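Local coordinates for DNA protection during starvation protein (Agrobacterium tumefaciens, PDB 1O9R), which protects DNA from oxidative damage without binding it, by oxidising intracellular iron(II) with hydrogen peroxide and storing it as a ferric mineral inside a hollow dodecamer, at residues 16-19 / 20-24; 95-98 / 99-102; 115-118 / 119-123. All coordinates share one frame; numbering follows the deposited sequence.

Contact 1: residues 16-19 / 20-24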
loop_
_atom_site.group_PDB
_atom_site.type_symbol
_atom_site.label_atom_id
_atom_site.label_comp_id
_atom_site.label_asym_id
_atom_site.label_seq_id
_atom_site.Cartn_x
_atom_site.Cartn_y
_atom_site.Cartn_z
ATOM N N SER A 16 12.631 -25.270 32.669
ATOM C CA SER A 16 14.017 -24.882 32.999
ATOM C C SER A 16 14.987 -25.282 31.908
ATOM O O SER A 16 15.910 -24.508 31.512
ATOM C CB SER A 16 14.336 -25.640 34.322
ATOM O OG SER A 16 15.654 -25.307 34.784
ATOM N N THR A 17 14.868 -26.500 31.385
ATOM C CA THR A 17 15.768 -26.948 30.325
ATOM C C THR A 17 15.696 -26.014 29.100
ATOM O O THR A 17 16.695 -25.611 28.506
ATOM C CB THR A 17 15.444 -28.369 29.853
ATOM O OG1 THR A 17 15.643 -29.248 31.026
ATOM C CG2 THR A 17 16.240 -28.929 28.696
ATOM N N VAL A 18 14.433 -25.773 28.721
ATOM C CA VAL A 18 14.303 -25.024 27.443
ATOM C C VAL A 18 14.693 -23.574 27.661
ATOM O O VAL A 18 15.248 -22.947 26.720
ATOM C CB VAL A 18 12.916 -25.176 26.869
ATOM C CG1 VAL A 18 12.656 -24.253 25.711
ATOM C CG2 VAL A 18 12.718 -26.648 26.433
ATOM N N ILE A 19 14.424 -22.916 28.802
ATOM C CA ILE A 19 14.939 -21.561 29.027
ATOM C C ILE A 19 16.437 -21.529 28.818
ATOM O O ILE A 19 16.973 -20.598 28.207
ATOM C CB ILE A 19 14.528 -21.103 30.458
ATOM C CG1 ILE A 19 13.004 -20.796 30.418
ATOM C CG2 ILE A 19 15.365 -19.899 30.898
ATOM C CD1 ILE A 19 12.482 -20.619 31.853
ATOM N N GLY A 20 17.199 -22.540 29.318
ATOM C CA GLY A 20 18.643 -22.546 29.102
ATOM C C GLY A 20 19.054 -22.607 27.639
ATOM O O GLY A 20 19.939 -21.899 27.187
ATOM N N ILE A 21 18.336 -23.457 26.876
ATOM C CA ILE A 21 18.588 -23.583 25.439
ATOM C C ILE A 21 18.293 -22.236 24.739
ATOM O O ILE A 21 19.078 -21.836 23.871
ATOM C CB ILE A 21 17.718 -24.699 24.856
ATOM C CG1 ILE A 21 18.114 -26.079 25.456
ATOM C CG2 ILE A 21 17.844 -24.779 23.344
ATOM C CD1 ILE A 21 17.016 -27.098 25.124
ATOM N N LEU A 22 17.177 -21.630 25.044
ATOM C CA LEU A 22 16.786 -20.354 24.396
ATOM C C LEU A 22 17.782 -19.265 24.764
ATOM O O LEU A 22 18.219 -18.593 23.832
ATOM C CB LEU A 22 15.407 -19.976 24.934
ATOM C CG LEU A 22 14.225 -20.826 24.414
ATOM C CD1 LEU A 22 13.006 -20.723 25.309
ATOM C CD2 LEU A 22 13.881 -20.331 22.994
ATOM N N ASN A 23 18.119 -19.066 26.064
ATOM C CA ASN A 23 19.039 -17.948 26.333
ATOM C C ASN A 23 20.402 -18.225 25.729
ATOM O O ASN A 23 21.090 -17.251 25.372
ATOM C CB ASN A 23 19.127 -17.731 27.854
ATOM C CG ASN A 23 18.127 -16.716 28.351
ATOM O OD1 ASN A 23 17.757 -15.768 27.617
ATOM N ND2 ASN A 23 17.636 -16.812 29.582
ATOM N N GLU A 24 20.841 -19.495 25.716
ATOM C CA GLU A 24 22.142 -19.722 25.066
ATOM C C GLU A 24 22.128 -19.358 23.604
ATOM O O GLU A 24 22.996 -18.650 23.045
ATOM C CB GLU A 24 22.454 -21.224 25.272
ATOM C CG GLU A 24 23.783 -21.578 24.575
ATOM C CD GLU A 24 23.978 -23.094 24.590
ATOM O OE1 GLU A 24 23.266 -23.829 23.909
ATOM O OE2 GLU A 24 24.896 -23.450 25.345
#

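Contact 2: residues 95-98 / 99-102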
loop_
_atom_site.group_PDB
_atom_site.type_symbol
_atom_site.label_atom_id
_atom_site.label_comp_id
_atom_site.label_asym_id
_atom_site.label_seq_id
_atom_site.Cartn_x
_atom_site.Cartn_y
_atom_site.Cartn_z
ATOM N N ALA A 95 35.418 -13.598 18.234
ATOM C CA ALA A 95 35.409 -12.189 17.848
ATOM C C ALA A 95 35.649 -11.998 16.363
ATOM O O ALA A 95 36.506 -12.572 15.673
ATOM C CB ALA A 95 36.555 -11.478 18.616
ATOM N N TYR A 96 34.787 -11.099 15.801
ATOM C CA TYR A 96 34.879 -10.845 14.367
ATOM C C TYR A 96 36.049 -9.913 14.090
ATOM O O TYR A 96 36.254 -8.894 14.762
ATOM C CB TYR A 96 33.531 -10.162 13.914
ATOM C CG TYR A 96 33.375 -10.188 12.416
ATOM C CD1 TYR A 96 32.865 -11.321 11.750
ATOM C CD2 TYR A 96 33.765 -9.099 11.641
ATOM C CE1 TYR A 96 32.726 -11.385 10.383
ATOM C CE2 TYR A 96 33.639 -9.174 10.251
ATOM C CZ TYR A 96 33.122 -10.285 9.620
ATOM O OH TYR A 96 32.983 -10.387 8.262
ATOM N N PRO A 97 36.815 -10.215 13.041
ATOM C CA PRO A 97 37.990 -9.357 12.748
ATOM C C PRO A 97 37.623 -7.967 12.274
ATOM O O PRO A 97 36.793 -7.857 11.357
ATOM C CB PRO A 97 38.759 -10.164 11.733
ATOM C CG PRO A 97 37.737 -11.022 11.029
ATOM C CD PRO A 97 36.735 -11.362 12.140
ATOM N N THR A 98 38.234 -6.952 12.843
ATOM C CA THR A 98 37.889 -5.570 12.424
ATOM C C THR A 98 38.836 -5.049 11.375
ATOM O O THR A 98 38.719 -3.872 10.991
ATOM C CB THR A 98 37.860 -4.648 13.652
ATOM O OG1 THR A 98 39.111 -4.681 14.353
ATOM C CG2 THR A 98 36.787 -5.104 14.616
ATOM N N ASP A 99 39.794 -5.842 10.953
ATOM C CA ASP A 99 40.790 -5.409 10.002
ATOM C C ASP A 99 40.726 -6.140 8.681
ATOM O O ASP A 99 41.653 -6.180 7.884
ATOM C CB ASP A 99 42.202 -5.550 10.610
ATOM C CG ASP A 99 42.524 -6.993 10.890
ATOM O OD1 ASP A 99 43.732 -7.253 11.163
ATOM O OD2 ASP A 99 41.633 -7.868 10.868
ATOM N N ILE A 100 39.531 -6.664 8.323
ATOM C CA ILE A 100 39.353 -7.280 7.001
ATOM C C ILE A 100 38.390 -6.410 6.158
ATOM O O ILE A 100 37.585 -5.675 6.758
ATOM C CB ILE A 100 38.804 -8.690 7.093
ATOM C CG1 ILE A 100 37.536 -8.725 7.964
ATOM C CG2 ILE A 100 39.921 -9.608 7.667
ATOM C CD1 ILE A 100 36.786 -10.069 7.714
ATOM N N TYR A 101 38.624 -6.361 4.880
ATOM C CA TYR A 101 37.885 -5.500 3.953
ATOM C C TYR A 101 37.481 -6.212 2.708
ATOM O O TYR A 101 36.334 -6.121 2.235
ATOM C CB TYR A 101 38.756 -4.230 3.561
ATOM C CG TYR A 101 39.107 -3.490 4.833
ATOM C CD1 TYR A 101 40.383 -3.717 5.459
ATOM C CD2 TYR A 101 38.243 -2.693 5.502
ATOM C CE1 TYR A 101 40.679 -3.091 6.621
ATOM C CE2 TYR A 101 38.540 -2.069 6.695
ATOM C CZ TYR A 101 39.779 -2.276 7.285
ATOM O OH TYR A 101 40.078 -1.655 8.456
ATOM N N LYS A 102 38.351 -7.016 2.079
ATOM C CA LYS A 102 37.970 -7.763 0.903
ATOM C C LYS A 102 36.662 -8.538 1.164
ATOM O O LYS A 102 36.602 -9.260 2.155
ATOM C CB LYS A 102 39.057 -8.797 0.520
ATOM C CG LYS A 102 40.270 -7.969 0.029
ATOM C CD LYS A 102 41.179 -8.781 -0.868
ATOM C CE LYS A 102 42.179 -9.635 -0.126
ATOM N NZ LYS A 102 43.114 -10.208 -1.169
HETATM O O HOH W 1 36.750 -4.104 8.922
#

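Contact 3: residues 115-118 / 119-123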
loop_
_atom_site.group_PDB
_atom_site.type_symbol
_atom_site.label_atom_id
_atom_site.label_comp_id
_atom_site.label_asym_id
_atom_site.label_seq_id
_atom_site.Cartn_x
_atom_site.Cartn_y
_atom_site.Cartn_z
ATOM N N GLY A 115 27.505 -20.680 9.971
ATOM C CA GLY A 115 27.495 -22.131 10.101
ATOM C C GLY A 115 27.351 -22.574 11.564
ATOM O O GLY A 115 26.553 -23.447 11.889
ATOM N N GLU A 116 28.130 -21.883 12.429
ATOM C CA GLU A 116 28.022 -22.259 13.856
ATOM C C GLU A 116 26.639 -22.007 14.429
ATOM O O GLU A 116 26.038 -22.858 15.122
ATOM C CB GLU A 116 29.107 -21.522 14.674
ATOM C CG GLU A 116 30.469 -22.103 14.281
ATOM C CD GLU A 116 31.621 -21.274 14.752
ATOM O OE1 GLU A 116 32.791 -21.729 14.661
ATOM O OE2 GLU A 116 31.373 -20.139 15.201
ATOM N N VAL A 117 26.040 -20.860 14.086
ATOM C CA VAL A 117 24.699 -20.578 14.624
ATOM C C VAL A 117 23.637 -21.456 13.945
ATOM O O VAL A 117 22.763 -21.982 14.657
ATOM C CB VAL A 117 24.374 -19.093 14.394
ATOM C CG1 VAL A 117 22.941 -18.804 14.925
ATOM C CG2 VAL A 117 25.379 -18.237 15.180
ATOM N N ALA A 118 23.736 -21.733 12.668
ATOM C CA ALA A 118 22.783 -22.645 12.007
ATOM C C ALA A 118 22.849 -24.000 12.750
ATOM O O ALA A 118 21.791 -24.613 12.921
ATOM C CB ALA A 118 23.135 -22.768 10.538
ATOM N N ASN A 119 24.087 -24.457 12.992
ATOM C CA ASN A 119 24.179 -25.802 13.581
ATOM C C ASN A 119 23.804 -25.826 15.041
ATOM O O ASN A 119 23.181 -26.795 15.515
ATOM C CB ASN A 119 25.651 -26.259 13.371
ATOM C CG ASN A 119 25.937 -26.537 11.913
ATOM O OD1 ASN A 119 25.081 -26.818 11.070
ATOM N ND2 ASN A 119 27.214 -26.516 11.501
ATOM N N MET A 120 23.979 -24.696 15.746
ATOM C CA MET A 120 23.493 -24.624 17.112
ATOM C C MET A 120 21.951 -24.693 17.130
ATOM O O MET A 120 21.361 -25.360 18.013
ATOM C CB MET A 120 23.884 -23.283 17.716
ATOM C CG MET A 120 23.239 -22.751 18.956
ATOM S SD MET A 120 24.020 -21.206 19.544
ATOM C CE MET A 120 25.679 -21.486 18.747
ATOM N N ILE A 121 21.317 -23.961 16.216
ATOM C CA ILE A 121 19.840 -23.933 16.212
ATOM C C ILE A 121 19.322 -25.255 15.722
ATOM O O ILE A 121 18.265 -25.684 16.248
ATOM C CB ILE A 121 19.424 -22.775 15.271
ATOM C CG1 ILE A 121 19.810 -21.409 15.868
ATOM C CG2 ILE A 121 17.935 -22.878 14.977
ATOM C CD1 ILE A 121 19.263 -21.049 17.227
ATOM N N ARG A 122 19.993 -25.983 14.825
ATOM C CA ARG A 122 19.582 -27.308 14.411
ATOM C C ARG A 122 19.512 -28.251 15.624
ATOM O O ARG A 122 18.565 -29.018 15.823
ATOM C CB ARG A 122 20.574 -27.856 13.363
ATOM C CG ARG A 122 20.189 -29.118 12.617
ATOM C CD ARG A 122 21.226 -29.637 11.590
ATOM N NE ARG A 122 22.138 -28.619 11.065
ATOM C CZ ARG A 122 21.658 -27.692 10.209
ATOM N NH1 ARG A 122 20.426 -27.790 9.679
ATOM N NH2 ARG A 122 22.444 -26.692 9.830
ATOM N N LYS A 123 20.568 -28.192 16.486
ATOM C CA LYS A 123 20.565 -29.030 17.705
ATOM C C LYS A 123 19.495 -28.568 18.683
ATOM O O LYS A 123 18.874 -29.383 19.374
ATOM C CB LYS A 123 21.977 -28.906 18.344
ATOM C CG LYS A 123 22.054 -29.783 19.622
ATOM C CD LYS A 123 23.527 -29.846 20.052
ATOM C CE LYS A 123 23.626 -30.833 21.222
ATOM N NZ LYS A 123 23.115 -30.266 22.494
#

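Contact 1: residues 16-19 / 20-24
Leu-22 lays its branched end across Val-18 one helical turn earlier, with CD1 of Leu-22 3.6 Å from CG1 of Val-18. The two side chains cross obliquely. Val-18 takes part through the methyl that stands anti to its backbone N (chi1 170°). With CG beside its own N (chi1 -73°), Leu-22 sits over the Val-18 carbonyl, CG of Leu-22 3.3 Å from O of Val-18. N of Leu-22 donates to O of Val-18 at 2.9 Å, nearly straight at 168°. A looser pair runs along the next ridge: Thr-17 and Ile-21 lie side by side, CG2 of Thr-17 4.1 Å from CD1 of Ile-21, and the hydroxyl of Thr-17 turns back to the carbonyl of Asn-13. On the flank beyond Leu-22, Ile-19 and Asn-23 also point the same way, CG2 of Ile-19 lying a loose 4.1 Å from ND2 of Asn-23. The Asn-23 amide is spent on backbone partners, Thr-79 O and Leu-81 N, which suits a polar residue where a connecting segment passes the helix. Aliphatic chains suit buried Val-18 and Leu-22, which face the rest of the bundle, while exposed Thr-17 can carry a hydroxyl. All of this belongs to helix 12-42 of the ferritin-like bundle. Leu-22 fits between helix 48-75, touching Ile-69, Arg-72 and Val-73, and helix 134-156, touching Thr-136 and Phe-140; Ile-21 meets Phe-140 as well and turns to Ala-124 and Asp-127 of helix 103-130.

Contact 2: residues 95-98 / 99-102
Ile-100 folds back on Pro-97 and Tyr-96 to make the apolar part of this loop. CD1 of Ile-100 reaches CG of Pro-97 at 3.6 Å, and the same CD1 of Ile-100 lies 3.9 Å from OH of Tyr-96, at the far end of a ring whose side chain crosses that of Ile-100 at about a right angle. The isoleucine gets there because CG1 sits between its backbone N and carbonyl carbon (chi1 52°), which brings the longer branch round toward the proline. Pro-97 serves twice: besides meeting Ile-100, its CD rests on one face of the Tyr-96 ring, 3.6 Å above the plane and toward the rim. Proline, with its phi restricted by the ring, suits this extended piece of chain and offers a compact apolar surface to both neighbours.

Polar links are fewer, and no direct hydrogen bond joins residues 95-98 to 99-102. A water lies 2.8 Å from Ile-100 O and, in a weak bond, 2.9 Å from Thr-98 O; with further acceptors in reach, it may not make both bonds all the time. The amide N of Asp-99 is buried with no partner, probably an energetic cost of this loop conformation. Both tyrosine hydroxyls find their partners beyond this loop: that of Tyr-96 pairs with His-106 ND1 on helix 103-130, and that of Tyr-101 with Thr-79 OG1 and Lys-2 N of a second subunit, whose His-4 meets the Tyr-101 ring edge-to-face. The chemistry therefore implies a loop whose local contacts are mainly apolar, with a water as a minor polar link and its stronger polar bonds directed to the bundle and to an interface between subunits of the dodecamer.

Contact 3: residues 115-118 / 119-123
The guanidinium of Arg-122 has Ala-118 O over one face, 3.7 Å above the plane and toward the rim, and Asn-119 OD1 at its edge. NH2 of Arg-122 donates to OD1 of Asn-119 at 2.9 Å and 168°, only 1° out of the guanidinium plane; NE adds a weak bond to the same oxygen. A bend at chi3 (-24°) folds the arginine back over the preceding turn, where NH2 of Arg-122 also comes 4.0 Å from CB of Ala-118, whose small methyl suits this close approach. The Asn-119 amide lies beside the carbonyl of Gly-115: CG of Asn-119 is 3.2 Å from O of Gly-115.

Beneath run the regular helical bonds, including Ile-121 N to Val-117 O at 2.9 Å. On the apolar side Val-117 and Ile-121 run alongside each other in the same direction, CG1 of Val-117 4.2 Å from CG1 of Ile-121; these branched residues fit against other helices, Val-117 against Leu-32 of helix 12-42 and Ile-121 against Phe-140 and Leu-147 of helix 134-156.

Arg-122 also forms salt bridges with Asp-148 through NH1 and with Asp-9 of a fourth subunit through NE, and Asn-119 grips the backbone of that subunit at Lys-7 O and Asp-9 N. The two carboxylates probably compensate the buried positive charge, and the in-plane bond to Asn-119 OD1, with the two salt bridges, probably limits rotation of the guanidinium; one helix turn thus ties bundle to neighbouring chain.

How the contacts relate
Contact 3 is the most buried of the three, about 8 Å between its centre and that of the chain; contacts 1 and 2 lie farther out, on opposite sides of that centre, and are partly buried. Contacts 1 and 3 sit on different helices, 12-42 and 103-130, whose nearest atoms here are about 4 Å apart, and both turn aliphatic side chains toward Phe-140 of helix 134-156. Contact 2 belongs to the loop leading into helix 103-130. The chemistry follows: apolar ridges with a polar flank in 16-24, a mainly apolar loop with polar ends turned to other parts of the assembly in 95-102, and a buried charge network in 115-123. Only contacts 2 and 3 meet other subunits.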